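Local coordinates for SusD/RagB family nutrient-binding outer membrane lipoprotein (Bacteroides vulgatus, PDB 4F7A), which probably binds mucin O-glycan sugars at the outer membrane as a SusD-like lipoprotein with a TPR-like fold, feeding nutrient uptake, at residues Y88-I93 and G133-S138; G177-V182 and C190-R195; W196-N201 and S237-Q242; N272-P277 and S377-S382; D476-K479 and Q484-N487. All blocks are in the same frame, centred on the assembly; numbering follows the deposited sequence.

Contact 1: residues Y88-I93 and G133-S138; sequences YTYNYI and GPIVYS
Tyr90 sends its phenol from helix 84-104 against the backbone of Val136 and CB of Ile135, and this one side chain carries the whole meeting. The hydroxyl does the polar work: OH of Tyr90 donates to the carbonyl O of Val136 at 2.6 Å. That oxygen sits at the edge of the ring and in its plane. Seen from the acceptor, the hydroxyl makes a C=O...O angle of 120° and is tilted 22° from the carbonyl plane.

Aliphatic carbons lie beside the bond. Tyr90 OH lies 3.4 Å from CB of Ile135, and the ring atom CE1 of Tyr90 comes to 4.1 Å from CB of Val136, so the two side chains meet at a slant with only the base of the valine engaged. The torsion of Tyr90 (chi1 -79°) sets CG anti to the carbonyl carbon, which swings the ring off the helix toward the loop. Further back, Tyr90 packs on Met125 of helix 111-132, and its ring meets that of Trp86, one turn earlier, at a slant.

The loop side has just left helix 111-132 at Gly133, a residue with positive phi, and reaches the tyrosine in an irregular conformation. Here the side-chain hydroxyl gives the carbonyl O of Val136, in this non-regular segment, a donor within a largely buried setting. The chemistry implies a single directional tether between the loop and helix 84-104, consistent with holding Val136 close to the ring.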
# COMPACT_ATOMS: atom_id res chain seq x y z
N TYR A 88 7.06 -14.80 3.40
CA TYR A 88 5.71 -15.34 3.31
C TYR A 88 5.21 -15.36 1.88
O TYR A 88 4.55 -16.31 1.47
CB TYR A 88 4.76 -14.58 4.25
CG TYR A 88 5.08 -14.80 5.72
CD1 TYR A 88 5.37 -16.06 6.21
CD2 TYR A 88 5.09 -13.73 6.63
CE1 TYR A 88 5.68 -16.27 7.57
CE2 TYR A 88 5.37 -13.93 7.99
CZ TYR A 88 5.67 -15.20 8.45
OH TYR A 88 5.97 -15.41 9.78
N THR A 89 5.52 -14.33 1.12
CA THR A 89 5.06 -14.24 -0.24
C THR A 89 5.74 -15.31 -1.11
O THR A 89 5.07 -16.02 -1.84
CB THR A 89 5.26 -12.84 -0.83
OG1 THR A 89 4.54 -11.88 -0.04
CG2 THR A 89 4.73 -12.80 -2.24
N TYR A 90 7.05 -15.45 -1.00
CA TYR A 90 7.77 -16.46 -1.78
C TYR A 90 7.53 -17.88 -1.30
O TYR A 90 7.51 -18.80 -2.10
CB TYR A 90 9.26 -16.15 -1.85
CG TYR A 90 9.56 -15.07 -2.87
CD1 TYR A 90 9.44 -15.33 -4.24
CD2 TYR A 90 9.93 -13.80 -2.47
CE1 TYR A 90 9.72 -14.33 -5.18
CE2 TYR A 90 10.22 -12.80 -3.38
CZ TYR A 90 10.11 -13.07 -4.74
OH TYR A 90 10.40 -12.07 -5.63
N ASN A 91 7.32 -18.07 0.00
CA ASN A 91 7.05 -19.41 0.51
C ASN A 91 5.68 -19.93 0.12
O ASN A 91 5.54 -21.09 -0.23
CB ASN A 91 7.22 -19.48 2.03
CG ASN A 91 8.68 -19.53 2.44
OD1 ASN A 91 9.53 -19.87 1.62
ND2 ASN A 91 8.98 -19.17 3.67
N TYR A 92 4.67 -19.06 0.17
CA TYR A 92 3.28 -19.52 0.08
C TYR A 92 2.40 -19.01 -1.05
O TYR A 92 1.43 -19.66 -1.40
CB TYR A 92 2.59 -19.24 1.43
CG TYR A 92 3.30 -19.90 2.60
CD1 TYR A 92 3.37 -21.28 2.72
CD2 TYR A 92 3.90 -19.13 3.58
CE1 TYR A 92 4.04 -21.87 3.79
CE2 TYR A 92 4.56 -19.71 4.64
CZ TYR A 92 4.63 -21.07 4.75
OH TYR A 92 5.31 -21.59 5.83
N ILE A 93 2.71 -17.84 -1.61
CA ILE A 93 1.76 -17.13 -2.44
C ILE A 93 2.24 -17.05 -3.90
O ILE A 93 1.53 -17.49 -4.81
CB ILE A 93 1.50 -15.72 -1.89
CG1 ILE A 93 1.06 -15.79 -0.42
CG2 ILE A 93 0.46 -14.95 -2.76
CD1 ILE A 93 -0.11 -16.80 -0.11
N GLY A 133 13.08 -3.47 -3.45
CA GLY A 133 13.76 -3.17 -4.69
C GLY A 133 13.80 -4.35 -5.64
O GLY A 133 12.77 -4.83 -6.10
N PRO A 134 15.01 -4.84 -5.93
CA PRO A 134 15.11 -6.01 -6.78
C PRO A 134 14.32 -7.21 -6.22
O PRO A 134 14.26 -7.43 -5.00
CB PRO A 134 16.61 -6.30 -6.80
CG PRO A 134 17.26 -4.94 -6.56
CD PRO A 134 16.31 -4.20 -5.67
N ILE A 135 13.72 -7.98 -7.11
CA ILE A 135 13.00 -9.18 -6.70
C ILE A 135 13.21 -10.28 -7.72
O ILE A 135 13.78 -10.05 -8.79
CB ILE A 135 11.48 -8.92 -6.53
CG1 ILE A 135 10.82 -8.51 -7.85
CG2 ILE A 135 11.22 -7.84 -5.41
CD1 ILE A 135 9.22 -8.56 -7.82
N VAL A 136 12.74 -11.48 -7.39
CA VAL A 136 12.63 -12.55 -8.36
C VAL A 136 11.22 -12.50 -8.94
O VAL A 136 10.22 -12.65 -8.20
CB VAL A 136 12.92 -13.94 -7.73
CG1 VAL A 136 12.71 -15.03 -8.77
CG2 VAL A 136 14.35 -14.00 -7.19
N TYR A 137 11.11 -12.29 -10.26
CA TYR A 137 9.81 -12.18 -10.90
C TYR A 137 9.82 -12.73 -12.31
O TYR A 137 9.35 -13.87 -12.54
CB TYR A 137 9.28 -10.74 -10.85
CG TYR A 137 7.86 -10.60 -11.30
CD1 TYR A 137 6.81 -10.93 -10.45
CD2 TYR A 137 7.55 -10.16 -12.58
CE1 TYR A 137 5.49 -10.86 -10.88
CE2 TYR A 137 6.22 -10.06 -13.00
CZ TYR A 137 5.20 -10.41 -12.14
OH TYR A 137 3.89 -10.31 -12.53
N SER A 138 10.36 -11.97 -13.27
CA SER A 138 10.26 -12.39 -14.68
C SER A 138 10.98 -13.70 -14.94
O SER A 138 10.63 -14.45 -15.86
CB SER A 138 10.77 -11.29 -15.64
OG SER A 138 12.18 -11.24 -15.63

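Contact 2: residues G177-V182 and C190-R195; sequences GKEDGV and CPTASR
The start of helix 193-210 is a capped helix N-terminus, and the loop 177-182 supplies part of its cap. Thr192 holds the N-cap position: its OG1 accepts from the backbone N of Arg195 at 3.1 Å. The two preceding first-turn amides turn to Glu179. Its carbonyl O receives Ala193 N at 2.9 Å, in the carbonyl plane and on a lone pair, while its carboxylate takes the next residue with both oxygens. Ser194 N points almost straight at OE1 of Glu179 (3.0 Å, 169°), and Ser194 OG donates to OE2 of Glu179 over a short 2.5 Å. Each oxygen uses its syn lone pair, so the serine is gripped as by a fork. A bend at chi2 (-78°) folds the glutamate chain back over the helix start to allow this.

Val182 packs its CG2 against the backbone, 3.4 Å from C of Thr192 and close to the carbonyl O of Pro191. Beyond it, a water donates to the carbonyl oxygens of both Val182 and Cys190, and Leu173 of helix 151-174 packs on Glu179.

An alanine in place of Glu179 would leave Ser194 N and OG without these acceptors and is likely to weaken the tie between loop and helix. The negative carboxylate lies where the helix dipole is positive, which would probably favour its ionised form and make the cap electrostatic as well as hydrogen-bonded.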
# COMPACT_ATOMS: atom_id res chain seq x y z
N GLY A 177 -17.63 -15.22 -24.00
CA GLY A 177 -17.56 -15.65 -22.62
C GLY A 177 -18.51 -14.80 -21.77
O GLY A 177 -18.62 -13.58 -21.96
N LYS A 178 -19.21 -15.45 -20.87
CA LYS A 178 -20.16 -14.78 -19.99
C LYS A 178 -19.41 -13.87 -19.01
O LYS A 178 -18.40 -14.27 -18.45
CB LYS A 178 -20.98 -15.83 -19.21
CG LYS A 178 -21.93 -16.67 -20.06
CD LYS A 178 -22.51 -17.84 -19.25
N GLU A 179 -19.89 -12.63 -18.84
CA GLU A 179 -19.29 -11.68 -17.91
C GLU A 179 -19.06 -12.31 -16.54
O GLU A 179 -18.02 -12.08 -15.91
CB GLU A 179 -20.16 -10.42 -17.79
CG GLU A 179 -19.96 -9.41 -18.92
CD GLU A 179 -18.67 -8.58 -18.76
OE1 GLU A 179 -17.79 -8.99 -17.97
OE2 GLU A 179 -18.54 -7.53 -19.42
N ASP A 180 -20.02 -13.12 -16.08
CA ASP A 180 -19.95 -13.70 -14.75
C ASP A 180 -19.21 -15.03 -14.68
O ASP A 180 -19.27 -15.72 -13.67
CB ASP A 180 -21.35 -13.82 -14.12
CG ASP A 180 -22.21 -14.87 -14.80
OD1 ASP A 180 -21.70 -15.66 -15.62
OD2 ASP A 180 -23.42 -14.91 -14.48
N GLY A 181 -18.44 -15.37 -15.73
CA GLY A 181 -17.62 -16.58 -15.68
C GLY A 181 -16.53 -16.55 -14.62
O GLY A 181 -15.95 -17.60 -14.30
N VAL A 182 -16.26 -15.37 -14.07
CA VAL A 182 -15.31 -15.17 -12.96
C VAL A 182 -15.93 -15.27 -11.55
O VAL A 182 -15.24 -15.09 -10.54
CB VAL A 182 -14.57 -13.81 -13.07
CG1 VAL A 182 -13.74 -13.76 -14.37
CG2 VAL A 182 -15.55 -12.62 -13.01
N CYS A 190 -14.51 -8.19 -7.84
CA CYS A 190 -14.54 -8.18 -9.31
C CYS A 190 -15.49 -9.29 -9.79
O CYS A 190 -15.09 -10.44 -9.98
CB CYS A 190 -13.15 -8.35 -9.91
SG CYS A 190 -12.09 -6.94 -9.63
N PRO A 191 -16.77 -8.96 -9.93
CA PRO A 191 -17.74 -10.02 -10.22
C PRO A 191 -17.88 -10.34 -11.69
O PRO A 191 -18.61 -11.26 -12.04
CB PRO A 191 -19.05 -9.43 -9.70
CG PRO A 191 -18.88 -7.96 -9.92
CD PRO A 191 -17.43 -7.70 -9.56
N THR A 192 -17.22 -9.56 -12.54
CA THR A 192 -17.30 -9.75 -13.97
C THR A 192 -15.92 -9.61 -14.61
O THR A 192 -14.99 -9.02 -14.03
CB THR A 192 -18.23 -8.72 -14.67
OG1 THR A 192 -17.67 -7.41 -14.53
CG2 THR A 192 -19.66 -8.74 -14.11
N ALA A 193 -15.80 -10.16 -15.81
CA ALA A 193 -14.57 -10.00 -16.61
C ALA A 193 -14.23 -8.53 -16.85
O ALA A 193 -13.08 -8.11 -16.66
CB ALA A 193 -14.71 -10.75 -17.93
N SER A 194 -15.22 -7.71 -17.19
CA SER A 194 -14.99 -6.27 -17.33
C SER A 194 -14.43 -5.63 -16.07
O SER A 194 -13.56 -4.76 -16.15
CB SER A 194 -16.26 -5.53 -17.74
OG SER A 194 -16.67 -5.88 -19.04
N ARG A 195 -14.90 -6.05 -14.89
CA ARG A 195 -14.38 -5.49 -13.65
C ARG A 195 -12.94 -5.86 -13.36
O ARG A 195 -12.19 -5.06 -12.80
CB ARG A 195 -15.29 -5.86 -12.47
CG ARG A 195 -16.66 -5.17 -12.51
CD ARG A 195 -16.67 -3.84 -11.78
NE ARG A 195 -16.60 -4.02 -10.33
CZ ARG A 195 -17.65 -4.28 -9.55
NH1 ARG A 195 -18.88 -4.34 -10.04
NH2 ARG A 195 -17.46 -4.45 -8.26
O HOH W 1 -13.86 -12.88 -9.92

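Contact 3: residues W196-N201 and S237-Q242; sequences WIKFAN and SDENIQ
One face of the Phe199 ring is occupied by the side chain of Ile241, laid across it at about a right angle. CG1 of Ile241 stands 3.9 Å from the ring centroid and 17° off the normal, a CH-pi contact displaced toward the rim. The two ends of the isoleucine spread over opposite parts of the ring: CD1 rests 3.7 Å from CG of Phe199, and CG2 lies equally near its CZ. Thus three carbons of the branched chain share one aromatic surface.

The second flat group is the carboxylate of Glu239, met at OE1 by a lysine one residue before the phenylalanine. NZ of Lys198 forms a salt bridge with OE1 of Glu239 at 2.8 Å, OE1 accepting through its syn lone pair. The lysine leaves the helix with CG anti to the backbone N (chi1 -170°) and then bends at chi3 to bring its ammonium across the glutamate. A water closes a small ring, accepting from Lys198 NZ and donating to OE2 of Glu239 at 2.8 Å. That same oxygen has Arg195 as a long, weak ionic partner.

The contact joins helix 193-210 to the start of strand 241-243, which pairs antiparallel with strand 329-332 through Ile241 and Leu331. Ile119 of helix 111-132 also packs on Phe199, so the ring lies among two helices and a strand, while the ion pair ties the turn just before that strand to the same helix.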
# COMPACT_ATOMS: atom_id res chain seq x y z
N TRP A 196 -12.52 -7.05 -13.78
CA TRP A 196 -11.10 -7.41 -13.72
C TRP A 196 -10.25 -6.51 -14.61
O TRP A 196 -9.17 -6.10 -14.21
CB TRP A 196 -10.91 -8.89 -14.11
CG TRP A 196 -11.19 -9.84 -12.98
CD1 TRP A 196 -12.36 -10.52 -12.77
CD2 TRP A 196 -10.31 -10.20 -11.91
NE1 TRP A 196 -12.25 -11.29 -11.63
CE2 TRP A 196 -11.00 -11.11 -11.08
CE3 TRP A 196 -9.01 -9.83 -11.56
CZ2 TRP A 196 -10.43 -11.68 -9.95
CZ3 TRP A 196 -8.44 -10.39 -10.42
CH2 TRP A 196 -9.16 -11.30 -9.62
N ILE A 197 -10.73 -6.19 -15.80
CA ILE A 197 -10.00 -5.30 -16.68
C ILE A 197 -9.91 -3.89 -16.08
O ILE A 197 -8.84 -3.25 -16.11
CB ILE A 197 -10.61 -5.23 -18.10
CG1 ILE A 197 -10.61 -6.62 -18.76
CG2 ILE A 197 -9.81 -4.20 -18.97
CD1 ILE A 197 -11.29 -6.69 -20.18
N LYS A 198 -11.00 -3.42 -15.48
CA LYS A 198 -10.99 -2.13 -14.77
C LYS A 198 -10.00 -2.09 -13.60
O LYS A 198 -9.29 -1.10 -13.40
CB LYS A 198 -12.42 -1.80 -14.32
CG LYS A 198 -12.62 -0.42 -13.78
CD LYS A 198 -14.05 -0.20 -13.29
CE LYS A 198 -15.08 -0.41 -14.36
NZ LYS A 198 -16.40 0.24 -13.97
N PHE A 199 -9.93 -3.19 -12.86
CA PHE A 199 -8.89 -3.42 -11.85
C PHE A 199 -7.49 -3.29 -12.50
O PHE A 199 -6.66 -2.48 -12.05
CB PHE A 199 -9.15 -4.81 -11.21
CG PHE A 199 -8.15 -5.26 -10.15
CD1 PHE A 199 -7.13 -4.46 -9.67
CD2 PHE A 199 -8.28 -6.53 -9.62
CE1 PHE A 199 -6.25 -4.93 -8.71
CE2 PHE A 199 -7.41 -7.01 -8.64
CZ PHE A 199 -6.39 -6.22 -8.19
N ALA A 200 -7.23 -4.03 -13.56
CA ALA A 200 -5.94 -3.95 -14.27
C ALA A 200 -5.61 -2.53 -14.74
O ALA A 200 -4.48 -2.08 -14.63
CB ALA A 200 -5.93 -4.90 -15.49
N ASN A 201 -6.60 -1.83 -15.27
CA ASN A 201 -6.38 -0.46 -15.76
C ASN A 201 -6.00 0.48 -14.62
O ASN A 201 -5.10 1.30 -14.75
CB ASN A 201 -7.61 0.10 -16.49
CG ASN A 201 -7.96 -0.64 -17.77
OD1 ASN A 201 -7.09 -1.24 -18.41
ND2 ASN A 201 -9.23 -0.56 -18.18
N SER A 237 -16.79 3.99 -5.18
CA SER A 237 -16.30 3.20 -4.02
C SER A 237 -16.94 1.82 -3.95
O SER A 237 -16.35 0.89 -3.41
CB SER A 237 -16.52 3.95 -2.71
OG SER A 237 -15.76 5.15 -2.72
N ASP A 238 -18.13 1.67 -4.54
CA ASP A 238 -18.79 0.37 -4.56
C ASP A 238 -17.97 -0.66 -5.34
O ASP A 238 -18.17 -1.85 -5.18
CB ASP A 238 -20.20 0.49 -5.14
CG ASP A 238 -21.14 1.29 -4.25
OD1 ASP A 238 -20.92 1.33 -3.02
OD2 ASP A 238 -22.08 1.89 -4.78
N GLU A 239 -17.02 -0.19 -6.15
CA GLU A 239 -16.17 -1.07 -6.97
C GLU A 239 -14.72 -1.18 -6.45
O GLU A 239 -13.82 -1.66 -7.14
CB GLU A 239 -16.19 -0.62 -8.45
CG GLU A 239 -17.62 -0.68 -9.04
CD GLU A 239 -17.68 -0.62 -10.56
OE1 GLU A 239 -16.72 -0.17 -11.22
OE2 GLU A 239 -18.73 -0.98 -11.10
N ASN A 240 -14.50 -0.74 -5.22
CA ASN A 240 -13.14 -0.77 -4.65
C ASN A 240 -12.65 -2.23 -4.64
O ASN A 240 -13.41 -3.14 -4.36
CB ASN A 240 -13.17 -0.24 -3.20
CG ASN A 240 -13.22 1.25 -3.12
OD1 ASN A 240 -13.20 1.94 -4.15
ND2 ASN A 240 -13.33 1.78 -1.89
N ILE A 241 -11.38 -2.43 -4.96
CA ILE A 241 -10.76 -3.75 -4.85
C ILE A 241 -10.47 -3.96 -3.36
O ILE A 241 -9.75 -3.18 -2.74
CB ILE A 241 -9.46 -3.86 -5.66
CG1 ILE A 241 -9.70 -3.44 -7.13
CG2 ILE A 241 -8.87 -5.29 -5.56
CD1 ILE A 241 -10.88 -4.14 -7.88
N GLN A 242 -11.04 -5.04 -2.82
CA GLN A 242 -10.94 -5.34 -1.41
C GLN A 242 -11.19 -6.83 -1.22
O GLN A 242 -12.03 -7.41 -1.90
CB GLN A 242 -11.95 -4.54 -0.60
CG GLN A 242 -13.38 -4.61 -1.07
CD GLN A 242 -14.26 -3.61 -0.34
OE1 GLN A 242 -13.78 -2.63 0.18
NE2 GLN A 242 -15.55 -3.88 -0.30
O HOH W 2 -18.94 -1.32 -13.84

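Contact 4: residues N272-P277 and S377-S382; sequences NGYEDP and SLYLTS
Tyr379 is the first residue of 377-382 to reach the other segment, and its ring lies against Tyr274, Asp276 and Pro277. CG is anti to the backbone N (chi1 176°), directing the phenol across the gap. Low on the ring, CD1 of Tyr379 approaches CD of Pro277 at 4.1 Å; one atom further, CE1 lies 3.9 Å from CB of Tyr274. At the end of the side chain, OH of Tyr379 comes to 3.3 Å from CD2 of Tyr274 and donates a weak hydrogen bond to OD2 of Asp276 at 2.7 Å. The carboxylate and ring planes are 65° apart. The stronger partner of this hydroxyl is NE2 of Gln426, and the main partner of the carboxylate is Arg278, in a salt bridge through OD2.

Ser382 ends the walk. Its OG donates to the carbonyl O of Tyr379 at 2.7 Å, pinning the turn beneath the tyrosine, and receives a water that also donates to the carbonyl O of Tyr274 at 2.8 Å. This oxygen lies just past helix 265-273, whose C-terminus is closed by a Schellman motif with Glu275 at positive phi.

A leucine at Tyr379 would lose the hydroxyl, and would probably cost Asp276 and Gln426 a shared partner while opening a gap beside Tyr274. The chemistry implies a phenol serving as polar bridge and apolar wedge at once: its hydroxyl joins an acid, an amide and a guanidinium, whose positive charge probably keeps the acid ionised.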
# COMPACT_ATOMS: atom_id res chain seq x y z
N ASN A 272 -6.75 15.96 12.79
CA ASN A 272 -7.19 16.99 13.74
C ASN A 272 -7.16 18.38 13.10
O ASN A 272 -8.12 19.14 13.21
CB ASN A 272 -6.32 17.04 15.00
CG ASN A 272 -6.66 15.95 16.00
OD1 ASN A 272 -7.83 15.77 16.33
ND2 ASN A 272 -5.64 15.27 16.54
N GLY A 273 -6.06 18.74 12.47
CA GLY A 273 -5.93 20.09 11.91
C GLY A 273 -6.90 20.38 10.77
O GLY A 273 -7.40 21.49 10.64
N TYR A 274 -7.17 19.37 9.96
CA TYR A 274 -8.15 19.48 8.88
C TYR A 274 -9.61 19.37 9.36
O TYR A 274 -10.54 19.49 8.56
CB TYR A 274 -7.88 18.42 7.82
CG TYR A 274 -6.66 18.60 6.94
CD1 TYR A 274 -5.93 19.78 6.92
CD2 TYR A 274 -6.24 17.57 6.09
CE1 TYR A 274 -4.83 19.93 6.10
CE2 TYR A 274 -5.15 17.70 5.27
CZ TYR A 274 -4.45 18.91 5.26
OH TYR A 274 -3.39 19.08 4.43
N GLU A 275 -9.81 19.10 10.65
CA GLU A 275 -11.14 18.85 11.23
C GLU A 275 -11.86 17.84 10.37
O GLU A 275 -13.00 18.03 9.97
CB GLU A 275 -11.92 20.17 11.39
CG GLU A 275 -11.21 21.13 12.36
CD GLU A 275 -12.05 22.34 12.78
OE1 GLU A 275 -12.64 23.01 11.91
OE2 GLU A 275 -12.10 22.63 13.98
N ASP A 276 -11.15 16.75 10.09
CA ASP A 276 -11.56 15.81 9.07
C ASP A 276 -12.64 14.90 9.63
O ASP A 276 -12.44 14.26 10.66
CB ASP A 276 -10.34 15.02 8.60
CG ASP A 276 -10.56 14.30 7.32
OD1 ASP A 276 -11.54 13.52 7.22
OD2 ASP A 276 -9.70 14.48 6.41
N PRO A 277 -13.79 14.81 8.94
CA PRO A 277 -14.87 13.96 9.47
C PRO A 277 -14.55 12.47 9.42
O PRO A 277 -15.31 11.68 10.00
CB PRO A 277 -16.06 14.26 8.56
CG PRO A 277 -15.49 14.77 7.34
CD PRO A 277 -14.16 15.43 7.66
N SER A 377 -17.87 19.06 0.13
CA SER A 377 -17.81 20.39 -0.45
C SER A 377 -17.24 21.45 0.51
O SER A 377 -16.41 22.26 0.12
CB SER A 377 -19.19 20.83 -0.98
OG SER A 377 -19.69 19.93 -1.98
N LEU A 378 -17.71 21.46 1.75
CA LEU A 378 -17.28 22.45 2.74
C LEU A 378 -15.81 22.18 3.11
O LEU A 378 -15.00 23.09 3.15
CB LEU A 378 -18.17 22.39 3.97
CG LEU A 378 -17.99 23.57 4.94
CD1 LEU A 378 -18.12 24.90 4.21
CD2 LEU A 378 -18.98 23.48 6.06
N TYR A 379 -15.46 20.92 3.30
CA TYR A 379 -14.08 20.54 3.61
C TYR A 379 -13.11 20.99 2.52
O TYR A 379 -12.01 21.47 2.82
CB TYR A 379 -14.01 19.03 3.78
CG TYR A 379 -12.66 18.41 4.02
CD1 TYR A 379 -12.20 18.21 5.30
CD2 TYR A 379 -11.92 17.90 2.97
CE1 TYR A 379 -10.99 17.60 5.55
CE2 TYR A 379 -10.70 17.26 3.21
CZ TYR A 379 -10.23 17.11 4.49
OH TYR A 379 -9.02 16.47 4.74
N LEU A 380 -13.54 20.87 1.26
CA LEU A 380 -12.71 21.26 0.11
C LEU A 380 -12.50 22.78 -0.02
O LEU A 380 -11.66 23.21 -0.81
CB LEU A 380 -13.32 20.68 -1.18
CG LEU A 380 -13.07 19.19 -1.34
CD1 LEU A 380 -13.96 18.66 -2.51
CD2 LEU A 380 -11.56 18.91 -1.53
N THR A 381 -13.24 23.58 0.76
CA THR A 381 -13.01 25.02 0.84
C THR A 381 -12.24 25.42 2.09
O THR A 381 -11.95 26.59 2.29
CB THR A 381 -14.35 25.82 0.92
OG1 THR A 381 -14.98 25.60 2.19
CG2 THR A 381 -15.27 25.44 -0.17
N SER A 382 -11.88 24.46 2.94
CA SER A 382 -11.44 24.83 4.28
C SER A 382 -9.96 25.22 4.33
O SER A 382 -9.17 24.89 3.46
CB SER A 382 -11.78 23.73 5.28
OG SER A 382 -11.02 22.58 5.03
O HOH W 3 -10.20 22.00 7.43

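Contact 5: residues D476-K479 and Q484-N487; sequences DDAK and QYKN. With GOL (glycerol), chain B.
Anti first torsions bring the carboxylate of Asp477 and the amide of Gln484 within bonding distance: chi1 of Asp477 (-159°) carries its carboxylate off the backbone away from N, and Gln484, with CG likewise anti to N and the chain extended from CA to CD, reaches in from the next helix. Their side chains cross at about a right angle, yet the carboxylate and amide planes are turned only slightly against each other. NE2 of Gln484 donates to OD1 of Asp477 at 2.9 Å, a weak bond because the N-H...O angle is only 125°.

A glycerol, probably from the crystallisation liquor, completes the group. Its O1 donates to OD2 of Asp477 at 2.6 Å and accepts from NE2 of Gln484 at 2.9 Å, the latter far straighter, at 158°. One hydroxyl thus closes a ring of three hydrogen bonds over the aspartate and the amide. Second-shell partners hold both groups: Trp86 NE1 bonds the aspartate OD2, and Ser147 OG bonds the glutamine OE1, which is consistent with the amide being turned so that NE2 points to the acid.

On another flank of the helices, Ala478 meets Tyr485. CB of Ala478 comes 3.6 Å from CG of Tyr485 and 3.7 Å from its CB, packing at the root of the ring, while the phenol runs on to Asp496. The methyl group lets the backbones close to 5.1 Å between the CA atoms of these two residues.

The arrangement is that of two consecutive helices, 475-480 and 482-492, joined by a single intervening residue and packed closely through an alanine, with a polar pair that binds a glycerol.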
# COMPACT_ATOMS: atom_id res chain seq x y z
N ASP A 476 16.88 -14.59 5.65
CA ASP A 476 16.49 -16.00 5.59
C ASP A 476 16.70 -16.54 4.18
O ASP A 476 17.26 -17.63 4.00
CB ASP A 476 15.03 -16.19 6.04
CG ASP A 476 14.80 -15.60 7.42
OD1 ASP A 476 15.28 -16.21 8.38
OD2 ASP A 476 14.23 -14.48 7.53
N ASP A 477 16.31 -15.75 3.18
CA ASP A 477 16.60 -16.12 1.79
C ASP A 477 18.12 -16.07 1.50
O ASP A 477 18.65 -16.96 0.84
CB ASP A 477 15.82 -15.22 0.82
CG ASP A 477 15.68 -15.84 -0.56
OD1 ASP A 477 16.69 -15.86 -1.28
OD2 ASP A 477 14.55 -16.26 -0.94
N ALA A 478 18.82 -15.05 2.00
CA ALA A 478 20.27 -14.97 1.81
C ALA A 478 21.02 -16.20 2.36
O ALA A 478 21.98 -16.66 1.76
CB ALA A 478 20.83 -13.70 2.41
N LYS A 479 20.55 -16.75 3.48
CA LYS A 479 21.19 -17.94 4.04
C LYS A 479 20.96 -19.17 3.18
O LYS A 479 21.79 -20.08 3.17
CB LYS A 479 20.71 -18.20 5.47
CG LYS A 479 21.23 -17.22 6.52
CD LYS A 479 20.33 -17.27 7.76
CE LYS A 479 20.97 -16.60 8.97
NZ LYS A 479 20.34 -17.11 10.22
N GLN A 484 22.23 -15.70 -4.95
CA GLN A 484 21.10 -14.82 -5.22
C GLN A 484 21.17 -13.52 -4.41
O GLN A 484 20.84 -12.45 -4.93
CB GLN A 484 19.77 -15.51 -4.95
CG GLN A 484 18.57 -14.63 -5.21
CD GLN A 484 17.32 -15.43 -5.28
OE1 GLN A 484 16.98 -15.97 -6.34
NE2 GLN A 484 16.64 -15.57 -4.14
N TYR A 485 21.57 -13.60 -3.15
CA TYR A 485 21.71 -12.40 -2.33
C TYR A 485 22.72 -11.43 -2.96
O TYR A 485 22.46 -10.22 -3.04
CB TYR A 485 22.14 -12.76 -0.91
CG TYR A 485 22.34 -11.55 -0.06
CD1 TYR A 485 21.26 -10.75 0.30
CD2 TYR A 485 23.62 -11.17 0.36
CE1 TYR A 485 21.44 -9.60 1.07
CE2 TYR A 485 23.80 -10.01 1.16
CZ TYR A 485 22.70 -9.23 1.50
OH TYR A 485 22.85 -8.09 2.27
N LYS A 486 23.85 -11.96 -3.43
CA LYS A 486 24.82 -11.13 -4.13
C LYS A 486 24.18 -10.47 -5.36
O LYS A 486 24.37 -9.27 -5.60
CB LYS A 486 26.04 -11.93 -4.56
CG LYS A 486 27.03 -11.09 -5.42
CD LYS A 486 28.16 -11.91 -5.98
CE LYS A 486 27.69 -12.97 -6.99
NZ LYS A 486 28.86 -13.65 -7.64
N ASN A 487 23.42 -11.25 -6.13
CA ASN A 487 22.72 -10.71 -7.31
C ASN A 487 21.67 -9.65 -7.02
O ASN A 487 21.51 -8.71 -7.81
CB ASN A 487 22.09 -11.84 -8.14
CG ASN A 487 23.13 -12.73 -8.78
OD1 ASN A 487 24.29 -12.32 -8.95
ND2 ASN A 487 22.74 -13.98 -9.11
C1 GOL B . 12.93 -16.55 -4.12
O1 GOL B . 14.13 -16.86 -3.44
C2 GOL B . 12.09 -17.81 -4.35
O2 GOL B . 11.87 -18.48 -3.12
C3 GOL B . 12.81 -18.76 -5.28
O3 GOL B . 13.13 -18.06 -6.45

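How the contacts relate
The five contacts fall into two touching pairs and one outlier. Contacts 1 and 5 have centres 12 Å apart and meet where Val136 CG2 lies 3.4 Å from Gln484 OE1; the glycerol bound in contact 5 also reaches contact 1, its C1 being 4.0 Å from Tyr90 CE1, so the glycerol lies between the two contacts, which may mark a small pocket. Contacts 2 and 3, likewise 12 Å between centres, follow each other on helix 193-210, and Cys190 SG packs 3.5 Å from Ile241 CD1. Contact 4 stands apart, about 27 Å from contact 3 and 48 Å from contact 5 between centres, with contacts 1 and 5 across the chain's centre from it.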